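Local coordinates for thioredoxin (Thermosipho africanus, PDB 6MOS), which probably acts as a thiol-disulfide oxidoreductase, passing electrons to substrate proteins through a redox-active pair of cysteines, at residues Lys42-Lys47 / Arg96-Ser101; Lys47-Ala52 / Ile57-Ile62; Ala72-Phe77 / Thr81-Asp86; Phe89-Phe94 / Ile104-Arg109. One frame throughout, in Å; residues are numbered along the deposited sequence.

Contact 1 of 4, residues Lys42-Lys47 / Arg96-Ser101; sequences KAMLPK and RNFSIS
Met-44 sets its sulfur obliquely against the CE2-CZ side of the Phe-98 ring, SD standing 3.8 Å from CE2 of Phe-98. This is a Met-aromatic contact of the slanting kind: SD lies 4.9 Å from the centroid of the Phe-98 ring, 64° off the ring normal, and the CE methyl follows it toward the same two ring carbons. Nearer the backbone, CG of Met-44 packs at 3.6 Å on CD1 of Ile-100, the two side chains running past each other in opposite directions. Lys-47, one turn along the helix, adds a looser touch through CB at 4.2 Å from CG1 of Ile-100, while the rest of the chain turns off from Ile-100. The general principle is that of helix packing on one face of a thioredoxin fold: helix 39-55, which begins just after Cys-38 of the CxxC pair, meets the start of helix 100-115 and the turn before it. Met-44 reaches this far because its chain leaves the helix extended, chi1 -173° and chi2 -176°, bending only at the last bond to bring CE beside the ring. With an alanine in its place CG, the sulfur and the methyl are gone, and a gap would probably open between Phe-98 and Ile-100. Further out, Pro-80 touches both Met-44 and Phe-98, Ile-48 and Ile-51 support Ile-100, and the carboxylate of Glu-102 accepts a hydrogen bond from the backbone N of Ser-99.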
loop_
_atom_site.group_PDB
_atom_site.type_symbol
_atom_site.label_atom_id
_atom_site.label_comp_id
_atom_site.label_asym_id
_atom_site.label_seq_id
_atom_site.Cartn_x
_atom_site.Cartn_y
_atom_site.Cartn_z
ATOM N N LYS A 42 2.785 9.177 -8.179
ATOM C CA LYS A 42 1.760 9.410 -9.195
ATOM C C LYS A 42 1.712 8.275 -10.211
ATOM O O LYS A 42 0.628 7.832 -10.610
ATOM C CB LYS A 42 2.019 10.735 -9.906
ATOM C CG LYS A 42 1.991 11.945 -9.009
ATOM C CD LYS A 42 2.149 13.195 -9.849
ATOM C CE LYS A 42 2.552 14.369 -9.003
ATOM N NZ LYS A 42 3.746 15.077 -9.534
ATOM N N ALA A 43 2.880 7.802 -10.650
ATOM C CA ALA A 43 2.947 6.723 -11.630
ATOM C C ALA A 43 2.460 5.406 -11.040
ATOM O O ALA A 43 1.859 4.585 -11.746
ATOM C CB ALA A 43 4.383 6.571 -12.153
ATOM N N MET A 44 2.719 5.177 -9.755
ATOM C CA MET A 44 2.359 3.896 -9.153
ATOM C C MET A 44 0.898 3.854 -8.730
ATOM O O MET A 44 0.316 2.762 -8.661
ATOM C CB MET A 44 3.273 3.621 -7.951
ATOM C CG MET A 44 3.134 2.246 -7.324
ATOM S SD MET A 44 4.167 2.061 -5.856
ATOM C CE MET A 44 5.812 2.127 -6.583
ATOM N N LEU A 45 0.298 5.021 -8.475
ATOM C CA LEU A 45 -1.062 5.082 -7.940
ATOM C C LEU A 45 -2.083 4.348 -8.804
ATOM O O LEU A 45 -2.863 3.557 -8.254
ATOM C CB LEU A 45 -1.456 6.544 -7.730
ATOM C CG LEU A 45 -2.892 6.736 -7.231
ATOM C CD1 LEU A 45 -3.065 6.012 -5.916
ATOM C CD2 LEU A 45 -3.196 8.206 -7.092
ATOM N N PRO A 46 -2.155 4.561 -10.123
ATOM C CA PRO A 46 -3.150 3.801 -10.897
ATOM C C PRO A 46 -2.877 2.308 -10.915
ATOM O O PRO A 46 -3.826 1.514 -10.959
ATOM C CB PRO A 46 -3.060 4.424 -12.296
ATOM C CG PRO A 46 -1.729 5.044 -12.352
ATOM C CD PRO A 46 -1.431 5.523 -10.974
ATOM N N LYS A 47 -1.609 1.899 -10.865
ATOM C CA LYS A 47 -1.303 0.478 -10.786
ATOM C C LYS A 47 -1.819 -0.111 -9.484
ATOM O O LYS A 47 -2.477 -1.157 -9.481
ATOM C CB LYS A 47 0.203 0.253 -10.902
ATOM C CG LYS A 47 0.880 0.924 -12.093
ATOM C CD LYS A 47 2.380 0.639 -12.061
ATOM C CE LYS A 47 3.146 1.354 -13.173
ATOM N NZ LYS A 47 2.924 0.715 -14.501
ATOM N N ARG A 96 10.865 2.677 0.464
ATOM C CA ARG A 96 12.244 2.943 0.043
ATOM C C ARG A 96 12.616 2.262 -1.267
ATOM O O ARG A 96 12.870 2.944 -2.266
ATOM C CB ARG A 96 13.239 2.536 1.137
ATOM C CG ARG A 96 13.326 3.522 2.289
ATOM C CD ARG A 96 14.224 3.015 3.406
ATOM N NE ARG A 96 14.253 3.939 4.541
ATOM C CZ ARG A 96 13.327 3.984 5.497
ATOM N NH1 ARG A 96 12.284 3.159 5.460
ATOM N NH2 ARG A 96 13.440 4.860 6.492
ATOM N N ASN A 97 12.680 0.930 -1.287
ATOM C CA ASN A 97 13.110 0.218 -2.495
ATOM C C ASN A 97 12.224 -1.008 -2.693
ATOM O O ASN A 97 12.424 -2.042 -2.044
ATOM C CB ASN A 97 14.582 -0.174 -2.427
ATOM C CG ASN A 97 15.251 -0.155 -3.795
ATOM O OD1 ASN A 97 14.732 0.432 -4.748
ATOM N ND2 ASN A 97 16.407 -0.801 -3.898
ATOM N N PHE A 98 11.259 -0.887 -3.602
ATOM C CA PHE A 98 10.375 -1.991 -3.946
ATOM C C PHE A 98 9.748 -1.710 -5.303
ATOM O O PHE A 98 9.608 -0.550 -5.710
ATOM C CB PHE A 98 9.288 -2.191 -2.886
ATOM C CG PHE A 98 8.282 -1.083 -2.836
ATOM C CD1 PHE A 98 8.535 0.078 -2.109
ATOM C CD2 PHE A 98 7.066 -1.205 -3.493
ATOM C CE1 PHE A 98 7.596 1.088 -2.053
ATOM C CE2 PHE A 98 6.124 -0.183 -3.446
ATOM C CZ PHE A 98 6.390 0.959 -2.722
ATOM N N SER A 99 9.386 -2.782 -6.002
ATOM C CA SER A 99 8.676 -2.700 -7.267
ATOM C C SER A 99 7.219 -3.078 -7.060
ATOM O O SER A 99 6.864 -3.744 -6.084
ATOM C CB SER A 99 9.297 -3.629 -8.315
ATOM O OG SER A 99 9.157 -4.982 -7.914
ATOM N N ILE A 100 6.374 -2.673 -8.009
ATOM C CA ILE A 100 4.955 -2.985 -7.874
ATOM C C ILE A 100 4.716 -4.485 -7.980
ATOM O O ILE A 100 3.743 -4.993 -7.419
ATOM C CB ILE A 100 4.132 -2.185 -8.903
ATOM C CG1 ILE A 100 2.663 -2.153 -8.515
ATOM C CG2 ILE A 100 4.277 -2.757 -10.298
ATOM C CD1 ILE A 100 2.383 -1.261 -7.322
ATOM N N SER A 101 5.619 -5.226 -8.639
ATOM C CA SER A 101 5.450 -6.676 -8.724
ATOM C C SER A 101 5.580 -7.350 -7.359
ATOM O O SER A 101 4.899 -8.353 -7.100
ATOM C CB SER A 101 6.460 -7.266 -9.707
ATOM O OG SER A 101 7.780 -6.957 -9.316
#

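Contact 2 of 4, residues Lys47-Ala52 / Ile57-Ile62. With TAM (tris(hydroxyethyl)aminomethane), chain B.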
loop_
_atom_site.group_PDB
_atom_site.type_symbol
_atom_site.label_atom_id
_atom_site.label_comp_id
_atom_site.label_asym_id
_atom_site.label_seq_id
_atom_site.Cartn_x
_atom_site.Cartn_y
_atom_site.Cartn_z
ATOM N N LYS A 47 -1.609 1.899 -10.865
ATOM C CA LYS A 47 -1.303 0.478 -10.786
ATOM C C LYS A 47 -1.819 -0.111 -9.484
ATOM O O LYS A 47 -2.477 -1.157 -9.481
ATOM C CB LYS A 47 0.203 0.253 -10.902
ATOM C CG LYS A 47 0.880 0.924 -12.093
ATOM C CD LYS A 47 2.380 0.639 -12.061
ATOM C CE LYS A 47 3.146 1.354 -13.173
ATOM N NZ LYS A 47 2.924 0.715 -14.501
ATOM N N ILE A 48 -1.516 0.544 -8.359
ATOM C CA ILE A 48 -1.914 -0.021 -7.075
ATOM C C ILE A 48 -3.431 -0.028 -6.955
ATOM O O ILE A 48 -4.009 -0.959 -6.384
ATOM C CB ILE A 48 -1.229 0.726 -5.910
ATOM C CG1 ILE A 48 -1.421 -0.034 -4.593
ATOM C CG2 ILE A 48 -1.731 2.151 -5.761
ATOM C CD1 ILE A 48 -0.648 -1.347 -4.536
ATOM N N GLN A 49 -4.100 0.971 -7.531
ATOM C CA GLN A 49 -5.560 0.980 -7.528
ATOM C C GLN A 49 -6.120 -0.176 -8.342
ATOM O O GLN A 49 -7.097 -0.818 -7.936
ATOM C CB GLN A 49 -6.067 2.310 -8.071
ATOM C CG GLN A 49 -5.829 3.456 -7.128
ATOM C CD GLN A 49 -6.533 4.717 -7.565
ATOM O OE1 GLN A 49 -7.099 5.436 -6.742
ATOM N NE2 GLN A 49 -6.502 4.998 -8.868
ATOM N N THR A 50 -5.514 -0.454 -9.494
ATOM C CA THR A 50 -5.970 -1.564 -10.315
ATOM C C THR A 50 -5.743 -2.891 -9.607
ATOM O O THR A 50 -6.625 -3.756 -9.608
ATOM C CB THR A 50 -5.256 -1.520 -11.664
ATOM O OG1 THR A 50 -5.801 -0.449 -12.448
ATOM C CG2 THR A 50 -5.410 -2.841 -12.407
ATOM N N ILE A 51 -4.572 -3.053 -8.983
ATOM C CA ILE A 51 -4.290 -4.242 -8.179
ATOM C C ILE A 51 -5.392 -4.465 -7.152
ATOM O O ILE A 51 -5.887 -5.586 -6.975
ATOM C CB ILE A 51 -2.916 -4.108 -7.497
ATOM C CG1 ILE A 51 -1.799 -4.137 -8.536
ATOM C CG2 ILE A 51 -2.705 -5.204 -6.464
ATOM C CD1 ILE A 51 -0.510 -3.518 -8.032
ATOM N N ALA A 52 -5.790 -3.396 -6.458
ATOM C CA ALA A 52 -6.807 -3.520 -5.416
ATOM C C ALA A 52 -8.149 -3.929 -6.008
ATOM O O ALA A 52 -8.828 -4.823 -5.488
ATOM C CB ALA A 52 -6.931 -2.203 -4.649
ATOM N N ILE A 57 -9.903 -5.788 -2.955
ATOM C CA ILE A 57 -9.379 -5.368 -1.660
ATOM C C ILE A 57 -9.586 -3.866 -1.528
ATOM O O ILE A 57 -9.309 -3.115 -2.471
ATOM C CB ILE A 57 -7.894 -5.743 -1.512
ATOM C CG1 ILE A 57 -7.731 -7.262 -1.417
ATOM C CG2 ILE A 57 -7.273 -5.056 -0.294
ATOM C CD1 ILE A 57 -6.271 -7.699 -1.396
ATOM N N ASP A 58 -10.094 -3.431 -0.369
ATOM C CA ASP A 58 -10.215 -2.003 -0.094
ATOM C C ASP A 58 -8.847 -1.350 -0.166
ATOM O O ASP A 58 -7.841 -1.956 0.207
ATOM C CB ASP A 58 -10.805 -1.758 1.295
ATOM C CG ASP A 58 -12.280 -2.062 1.375
ATOM O OD1 ASP A 58 -12.931 -2.188 0.314
ATOM O OD2 ASP A 58 -12.779 -2.161 2.510
ATOM N N ILE A 59 -8.801 -0.109 -0.646
ATOM C CA ILE A 59 -7.551 0.637 -0.695
ATOM C C ILE A 59 -7.807 2.043 -0.188
ATOM O O ILE A 59 -8.760 2.704 -0.615
ATOM C CB ILE A 59 -6.931 0.677 -2.106
ATOM C CG1 ILE A 59 -5.634 1.482 -2.070
ATOM C CG2 ILE A 59 -7.902 1.269 -3.125
ATOM C CD1 ILE A 59 -4.796 1.335 -3.322
ATOM N N GLU A 60 -6.972 2.498 0.732
ATOM C CA GLU A 60 -7.062 3.856 1.236
ATOM C C GLU A 60 -5.830 4.613 0.765
ATOM O O GLU A 60 -4.705 4.162 0.995
ATOM C CB GLU A 60 -7.158 3.865 2.754
ATOM C CG GLU A 60 -7.289 5.270 3.299
ATOM C CD GLU A 60 -7.467 5.315 4.804
ATOM O OE1 GLU A 60 -7.421 4.243 5.454
ATOM O OE2 GLU A 60 -7.638 6.441 5.332
ATOM N N VAL A 61 -6.040 5.731 0.078
ATOM C CA VAL A 61 -4.937 6.558 -0.403
ATOM C C VAL A 61 -4.765 7.695 0.593
ATOM O O VAL A 61 -5.720 8.426 0.886
ATOM C CB VAL A 61 -5.193 7.077 -1.827
ATOM C CG1 VAL A 61 -3.992 7.885 -2.316
ATOM C CG2 VAL A 61 -5.446 5.912 -2.767
ATOM N N ILE A 62 -3.569 7.814 1.160
ATOM C CA ILE A 62 -3.318 8.684 2.299
ATOM C C ILE A 62 -2.256 9.687 1.882
ATOM O O ILE A 62 -1.160 9.294 1.466
ATOM C CB ILE A 62 -2.868 7.885 3.530
ATOM C CG1 ILE A 62 -3.956 6.882 3.915
ATOM C CG2 ILE A 62 -2.520 8.821 4.697
ATOM C CD1 ILE A 62 -3.504 5.820 4.877
HETATM C C TAM B . -11.625 5.504 0.870
HETATM C C1 TAM B . -10.767 6.779 0.967
HETATM C C2 TAM B . -11.001 4.454 -0.033
HETATM C C3 TAM B . -11.837 4.988 2.308
HETATM C C4 TAM B . -9.922 7.082 -0.263
HETATM C C5 TAM B . -11.827 4.220 -1.300
HETATM C C6 TAM B . -11.600 3.499 2.550
HETATM N N TAM B . -12.920 5.863 0.302
HETATM O O4 TAM B . -8.587 6.853 0.085
HETATM O O5 TAM B . -11.132 3.393 -2.197
HETATM O O6 TAM B . -12.742 2.711 2.258
#
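Ala-52 and Ile-59 pack CB to CB at 3.8 Å inside the beta-alpha-beta unit of the thioredoxin fold, where helix 39-55 crosses over from strand 29-34 to the edge strand 58-63. The helix and strand segments run nearly antiparallel, at 157°, with their axes 8.5 Å apart. Among the apolar contacts, Ile-59 does most of the work: its CB and CG2 lie against the methyl of Ala-52, and its CD1 extends to CG1 of Ile-48 at 3.9 Å. That reach follows from an extended chain, chi1 180° and chi2 167°. Gln-49 borders this packing, and its OE1 passes at 4.3 Å from CG2 of Val-61.

One backbone hydrogen bond closes the turn between the two elements, from N of Ile-57 to O of Ala-52 at 2.9 Å.

The polar edge of the strand meets a bound tris(hydroxyethyl)aminomethane. This molecule gives its O5 to the carbonyl O of Ile-59 at 2.9 Å, and its O4 makes a weak bond to O of Val-61. The same O4 also accepts a hydrogen bond from the backbone N of Val-61 at 2.8 Å.

Contact 3 of 4, residues Ala72-Phe77 / Thr81-Asp86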
loop_
_atom_site.group_PDB
_atom_site.type_symbol
_atom_site.label_atom_id
_atom_site.label_comp_id
_atom_site.label_asym_id
_atom_site.label_seq_id
_atom_site.Cartn_x
_atom_site.Cartn_y
_atom_site.Cartn_z
ATOM N N ALA A 72 2.162 9.566 10.689
ATOM C CA ALA A 72 3.161 9.739 11.738
ATOM C C ALA A 72 2.993 8.684 12.824
ATOM O O ALA A 72 3.983 8.156 13.345
ATOM C CB ALA A 72 3.064 11.152 12.317
ATOM N N GLN A 73 1.747 8.346 13.157
ATOM C CA GLN A 73 1.480 7.266 14.102
ATOM C C GLN A 73 1.987 5.927 13.580
ATOM O O GLN A 73 2.546 5.130 14.343
ATOM C CB GLN A 73 -0.018 7.185 14.393
ATOM C CG GLN A 73 -0.447 5.966 15.209
ATOM C CD GLN A 73 -1.959 5.750 15.186
ATOM O OE1 GLN A 73 -2.732 6.683 15.415
ATOM N NE2 GLN A 73 -2.384 4.513 14.906
ATOM N N LYS A 74 1.803 5.660 12.285
ATOM C CA LYS A 74 2.276 4.415 11.681
ATOM C C LYS A 74 3.767 4.412 11.377
ATOM O O LYS A 74 4.270 3.402 10.861
ATOM C CB LYS A 74 1.519 4.126 10.386
ATOM C CG LYS A 74 0.084 3.721 10.583
ATOM C CD LYS A 74 -0.074 2.340 11.209
ATOM C CE LYS A 74 0.301 1.246 10.219
ATOM N NZ LYS A 74 -0.031 -0.113 10.746
ATOM N N LEU A 75 4.481 5.505 11.658
ATOM C CA LEU A 75 5.924 5.596 11.410
ATOM C C LEU A 75 6.237 5.484 9.916
ATOM O O LEU A 75 7.194 4.825 9.499
ATOM C CB LEU A 75 6.694 4.551 12.226
ATOM C CG LEU A 75 6.340 4.574 13.719
ATOM C CD1 LEU A 75 7.093 3.504 14.495
ATOM C CD2 LEU A 75 6.627 5.950 14.308
ATOM N N VAL A 76 5.423 6.148 9.106
ATOM C CA VAL A 76 5.629 6.257 7.668
ATOM C C VAL A 76 6.323 7.582 7.404
ATOM O O VAL A 76 5.784 8.643 7.743
ATOM C CB VAL A 76 4.300 6.188 6.906
ATOM C CG1 VAL A 76 4.525 6.513 5.420
ATOM C CG2 VAL A 76 3.650 4.833 7.109
ATOM N N PHE A 77 7.503 7.525 6.790
ATOM C CA PHE A 77 8.314 8.712 6.562
ATOM C C PHE A 77 8.678 8.950 5.113
ATOM O O PHE A 77 8.994 10.089 4.758
ATOM C CB PHE A 77 9.606 8.637 7.380
ATOM C CG PHE A 77 9.374 8.251 8.786
ATOM C CD1 PHE A 77 8.642 9.077 9.619
ATOM C CD2 PHE A 77 9.857 7.057 9.277
ATOM C CE1 PHE A 77 8.398 8.721 10.923
ATOM C CE2 PHE A 77 9.624 6.696 10.583
ATOM C CZ PHE A 77 8.890 7.527 11.408
ATOM N N THR A 81 4.821 4.581 0.252
ATOM C CA THR A 81 4.868 3.444 1.157
ATOM C C THR A 81 3.577 2.666 0.961
ATOM O O THR A 81 2.509 3.263 0.819
ATOM C CB THR A 81 5.039 3.859 2.638
ATOM O OG1 THR A 81 6.347 4.411 2.867
ATOM C CG2 THR A 81 4.826 2.671 3.576
ATOM N N VAL A 82 3.686 1.343 0.900
ATOM C CA VAL A 82 2.534 0.463 0.732
ATOM C C VAL A 82 2.465 -0.448 1.945
ATOM O O VAL A 82 3.457 -1.089 2.301
ATOM C CB VAL A 82 2.617 -0.361 -0.567
ATOM C CG1 VAL A 82 1.446 -1.323 -0.643
ATOM C CG2 VAL A 82 2.603 0.552 -1.774
ATOM N N ILE A 83 1.301 -0.500 2.593
ATOM C CA ILE A 83 1.100 -1.405 3.715
ATOM C C ILE A 83 -0.073 -2.303 3.357
ATOM O O ILE A 83 -1.139 -1.809 2.983
ATOM C CB ILE A 83 0.843 -0.649 5.031
ATOM C CG1 ILE A 83 2.022 0.274 5.366
ATOM C CG2 ILE A 83 0.649 -1.623 6.186
ATOM C CD1 ILE A 83 1.900 0.929 6.725
ATOM N N ILE A 84 0.140 -3.616 3.404
ATOM C CA ILE A 84 -0.937 -4.584 3.235
ATOM C C ILE A 84 -1.389 -5.030 4.620
ATOM O O ILE A 84 -0.559 -5.363 5.475
ATOM C CB ILE A 84 -0.482 -5.775 2.373
ATOM C CG1 ILE A 84 0.085 -5.264 1.040
ATOM C CG2 ILE A 84 -1.643 -6.719 2.133
ATOM C CD1 ILE A 84 0.718 -6.341 0.180
ATOM N N LEU A 85 -2.697 -5.007 4.862
ATOM C CA LEU A 85 -3.219 -5.360 6.171
ATOM C C LEU A 85 -4.342 -6.374 6.037
ATOM O O LEU A 85 -5.001 -6.473 4.997
ATOM C CB LEU A 85 -3.741 -4.134 6.940
ATOM C CG LEU A 85 -2.749 -3.002 7.206
ATOM C CD1 LEU A 85 -2.918 -1.902 6.168
ATOM C CD2 LEU A 85 -2.892 -2.454 8.610
ATOM N N ASP A 86 -4.558 -7.110 7.124
ATOM C CA ASP A 86 -5.684 -8.023 7.259
ATOM C C ASP A 86 -6.176 -7.931 8.695
ATOM O O ASP A 86 -5.420 -8.232 9.623
ATOM C CB ASP A 86 -5.277 -9.455 6.916
ATOM C CG ASP A 86 -6.443 -10.420 6.946
ATOM O OD1 ASP A 86 -7.604 -9.956 6.960
ATOM O OD2 ASP A 86 -6.194 -11.642 6.950
HETATM O O HOH W 1 7.940 4.725 5.243
#
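A Schellman motif ends the short helix 69-73, and the chain just around it packs on the inner strand 81-86 of the thioredoxin sheet. Leu-75 takes a positive phi, 63°, and the turn places Lys-74 and Val-76 to face the strand. Val-76 meets Thr-81 tip to tip, CG1 of Val-76 lying 3.8 Å from OG1 of Thr-81, while the other methyl, CG2, approaches CD1 of Ile-83 at 4.3 Å. Lys-74 contributes its aliphatic stem: bends at chi2 and chi3 (-70° and -72°) bring CE across CD1 of Ile-83 at 3.9 Å. Its ammonium passes 4.3 Å from CD2 of Leu-85, measured from NZ, and is held by a salt bridge to Glu-90.

Polar linkage between the segments runs through a water, which accepts from the backbone N of Phe-77 at 3.2 Å and donates to OG1 of Thr-81 at 2.9 Å. That hydroxyl is also hydrogen-bonded to the carbonyl O of Thr-78, so it has two hydrogen-bond partners, the water and the turn.

Strand 81-86 lies between strands 29-34 and 89-95, both antiparallel to it; Phe-33 of the former touches Val-76 and Ile-83, while Val-82 and Ile-84 pack against Val-103 of helix 100-115.

Contact 4 of 4, residues Phe89-Phe94 / Ile104-Arg109; sequences FEIKRF and INTIER
Thr-106 touches strand 89-94 with both branches of its side chain. The apolar part falls to CG2, which lies 3.9 Å from CB of Lys-92, where the two side chains cross at about a right angle, and 4.4 Å from CG2 of Ile-91. With chi1 at -64°, OG1 comes to the edge of the Phe-94 ring, near its plane and 3.4 Å from CZ of Phe-94; its hydrogen bond is to the carbonyl O of Glu-102, one turn back. A glycine at Thr-106 would probably open a gap beside Lys-92, leave the edge of the Phe-94 ring less firmly backed and the O of Glu-102 without the hydroxyl.

Within the strand Arg-93 grips Glu-90 side-on, NE to OE2 at 2.9 Å and NH2 to OE1 at 3.2 Å; the OE1 of Glu-90 is shared with Lys-74 in a second salt bridge.

A classic beta bulge at Ile-91 and Lys-92, paired with Ile-84 of the next strand, interrupts the edge strand, and the segments run nearly antiparallel, at 155°, as the edge strand and C-terminal helix of a thioredoxin fold.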
loop_
_atom_site.group_PDB
_atom_site.type_symbol
_atom_site.label_atom_id
_atom_site.label_comp_id
_atom_site.label_asym_id
_atom_site.label_seq_id
_atom_site.Cartn_x
_atom_site.Cartn_y
_atom_site.Cartn_z
ATOM N N PHE A 89 -4.155 -5.938 10.948
ATOM C CA PHE A 89 -2.850 -6.519 11.235
ATOM C C PHE A 89 -1.942 -6.336 10.025
ATOM O O PHE A 89 -2.328 -6.661 8.901
ATOM C CB PHE A 89 -2.973 -8.006 11.573
ATOM C CG PHE A 89 -1.736 -8.589 12.195
ATOM C CD1 PHE A 89 -0.585 -8.781 11.446
ATOM C CD2 PHE A 89 -1.726 -8.948 13.534
ATOM C CE1 PHE A 89 0.550 -9.306 12.021
ATOM C CE2 PHE A 89 -0.593 -9.482 14.112
ATOM C CZ PHE A 89 0.545 -9.661 13.357
ATOM N N GLU A 90 -0.727 -5.848 10.265
ATOM C CA GLU A 90 0.171 -5.468 9.178
ATOM C C GLU A 90 0.865 -6.708 8.622
ATOM O O GLU A 90 1.737 -7.288 9.280
ATOM C CB GLU A 90 1.179 -4.436 9.672
ATOM C CG GLU A 90 2.088 -3.935 8.589
ATOM C CD GLU A 90 2.837 -2.669 8.982
ATOM O OE1 GLU A 90 2.260 -1.806 9.680
ATOM O OE2 GLU A 90 4.006 -2.536 8.584
ATOM N N ILE A 91 0.482 -7.101 7.397
ATOM C CA ILE A 91 1.041 -8.271 6.711
ATOM C C ILE A 91 2.410 -7.969 6.120
ATOM O O ILE A 91 3.316 -8.814 6.152
ATOM C CB ILE A 91 0.069 -8.739 5.613
ATOM C CG1 ILE A 91 -1.183 -9.338 6.211
ATOM C CG2 ILE A 91 0.732 -9.737 4.669
ATOM C CD1 ILE A 91 -2.281 -9.445 5.187
ATOM N N LYS A 92 2.576 -6.780 5.543
ATOM C CA LYS A 92 3.823 -6.448 4.868
ATOM C C LYS A 92 3.846 -4.957 4.571
ATOM O O LYS A 92 2.827 -4.387 4.174
ATOM C CB LYS A 92 3.971 -7.249 3.565
ATOM C CG LYS A 92 5.372 -7.225 2.969
ATOM C CD LYS A 92 6.282 -8.215 3.681
ATOM C CE LYS A 92 7.444 -8.613 2.788
ATOM N NZ LYS A 92 8.156 -7.413 2.250
ATOM N N ARG A 93 5.004 -4.335 4.777
ATOM C CA ARG A 93 5.210 -2.935 4.457
ATOM C C ARG A 93 6.246 -2.835 3.344
ATOM O O ARG A 93 7.241 -3.574 3.337
ATOM C CB ARG A 93 5.649 -2.153 5.705
ATOM C CG ARG A 93 5.866 -0.668 5.489
ATOM C CD ARG A 93 6.296 0.023 6.775
ATOM N NE ARG A 93 5.281 -0.061 7.815
ATOM C CZ ARG A 93 5.074 0.891 8.725
ATOM N NH1 ARG A 93 5.818 1.989 8.706
ATOM N NH2 ARG A 93 4.120 0.751 9.635
ATOM N N PHE A 94 5.987 -1.954 2.378
ATOM C CA PHE A 94 6.923 -1.675 1.291
ATOM C C PHE A 94 7.296 -0.201 1.344
ATOM O O PHE A 94 6.429 0.663 1.223
ATOM C CB PHE A 94 6.312 -2.001 -0.074
ATOM C CG PHE A 94 5.809 -3.406 -0.207
ATOM C CD1 PHE A 94 4.537 -3.750 0.229
ATOM C CD2 PHE A 94 6.595 -4.386 -0.794
ATOM C CE1 PHE A 94 4.064 -5.051 0.095
ATOM C CE2 PHE A 94 6.119 -5.691 -0.935
ATOM C CZ PHE A 94 4.861 -6.020 -0.488
ATOM N N ILE A 104 2.133 -7.214 -5.696
ATOM C CA ILE A 104 1.225 -8.223 -6.233
ATOM C C ILE A 104 1.601 -9.600 -5.714
ATOM O O ILE A 104 0.733 -10.397 -5.323
ATOM C CB ILE A 104 1.219 -8.184 -7.772
ATOM C CG1 ILE A 104 0.651 -6.853 -8.264
ATOM C CG2 ILE A 104 0.392 -9.348 -8.323
ATOM C CD1 ILE A 104 0.867 -6.604 -9.743
ATOM N N ASN A 105 2.903 -9.903 -5.695
ATOM C CA ASN A 105 3.346 -11.222 -5.264
ATOM C C ASN A 105 2.969 -11.486 -3.812
ATOM O O ASN A 105 2.558 -12.599 -3.465
ATOM C CB ASN A 105 4.851 -11.354 -5.467
ATOM C CG ASN A 105 5.271 -12.777 -5.696
ATOM O OD1 ASN A 105 5.942 -13.380 -4.854
ATOM N ND2 ASN A 105 4.866 -13.337 -6.835
ATOM N N THR A 106 3.094 -10.474 -2.947
ATOM C CA THR A 106 2.744 -10.658 -1.542
ATOM C C THR A 106 1.246 -10.871 -1.380
ATOM O O THR A 106 0.816 -11.728 -0.594
ATOM C CB THR A 106 3.211 -9.457 -0.712
ATOM O OG1 THR A 106 4.642 -9.380 -0.740
ATOM C CG2 THR A 106 2.750 -9.579 0.732
ATOM N N ILE A 107 0.438 -10.106 -2.120
ATOM C CA ILE A 107 -1.008 -10.273 -2.043
ATOM C C ILE A 107 -1.401 -11.672 -2.497
ATOM O O ILE A 107 -2.224 -12.340 -1.860
ATOM C CB ILE A 107 -1.719 -9.180 -2.865
ATOM C CG1 ILE A 107 -1.414 -7.804 -2.284
ATOM C CG2 ILE A 107 -3.215 -9.416 -2.902
ATOM C CD1 ILE A 107 -2.152 -6.652 -2.971
ATOM N N GLU A 108 -0.784 -12.158 -3.579
ATOM C CA GLU A 108 -1.131 -13.488 -4.075
ATOM C C GLU A 108 -0.700 -14.577 -3.103
ATOM O O GLU A 108 -1.484 -15.490 -2.801
ATOM C CB GLU A 108 -0.518 -13.710 -5.456
ATOM C CG GLU A 108 -1.348 -13.073 -6.550
ATOM C CD GLU A 108 -0.886 -13.432 -7.946
ATOM O OE1 GLU A 108 0.304 -13.774 -8.114
ATOM O OE2 GLU A 108 -1.721 -13.368 -8.877
ATOM N N ARG A 109 0.525 -14.492 -2.583
ATOM C CA ARG A 109 0.987 -15.495 -1.625
ATOM C C ARG A 109 0.123 -15.503 -0.374
ATOM O O ARG A 109 -0.223 -16.575 0.142
ATOM C CB ARG A 109 2.449 -15.249 -1.254
ATOM C CG ARG A 109 3.448 -15.459 -2.385
ATOM C CD ARG A 109 4.814 -15.869 -1.846
ATOM N NE ARG A 109 5.145 -15.179 -0.601
ATOM C CZ ARG A 109 5.690 -13.968 -0.537
ATOM N NH1 ARG A 109 5.959 -13.302 -1.652
ATOM N NH2 ARG A 109 5.956 -13.420 0.645
#

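In the fold
All four contacts belong to one small thioredoxin fold built on the strand order 58-63, 29-34, 81-86, 89-95. Contacts 1 and 2 share helix 39-55 and have centres 11 Å apart; contacts 1 and 4, with centres 14 Å apart, have helix 100-115 in common. The two helices also pack on each other, CD1 of Ile-51 lying 3.5 Å from CG1 of Ile-104, which ties contact 2 to contact 4. Contact 3, centred 12 Å from contact 4, joins it through neighbouring strands 81-86 and 89-95. Along the chain, contacts 2 and 3 both close between the segments of contact 1, whereas contacts 1 and 4 interleave. Early helix, sheet and C-terminal helix are thus bound into one compact unit.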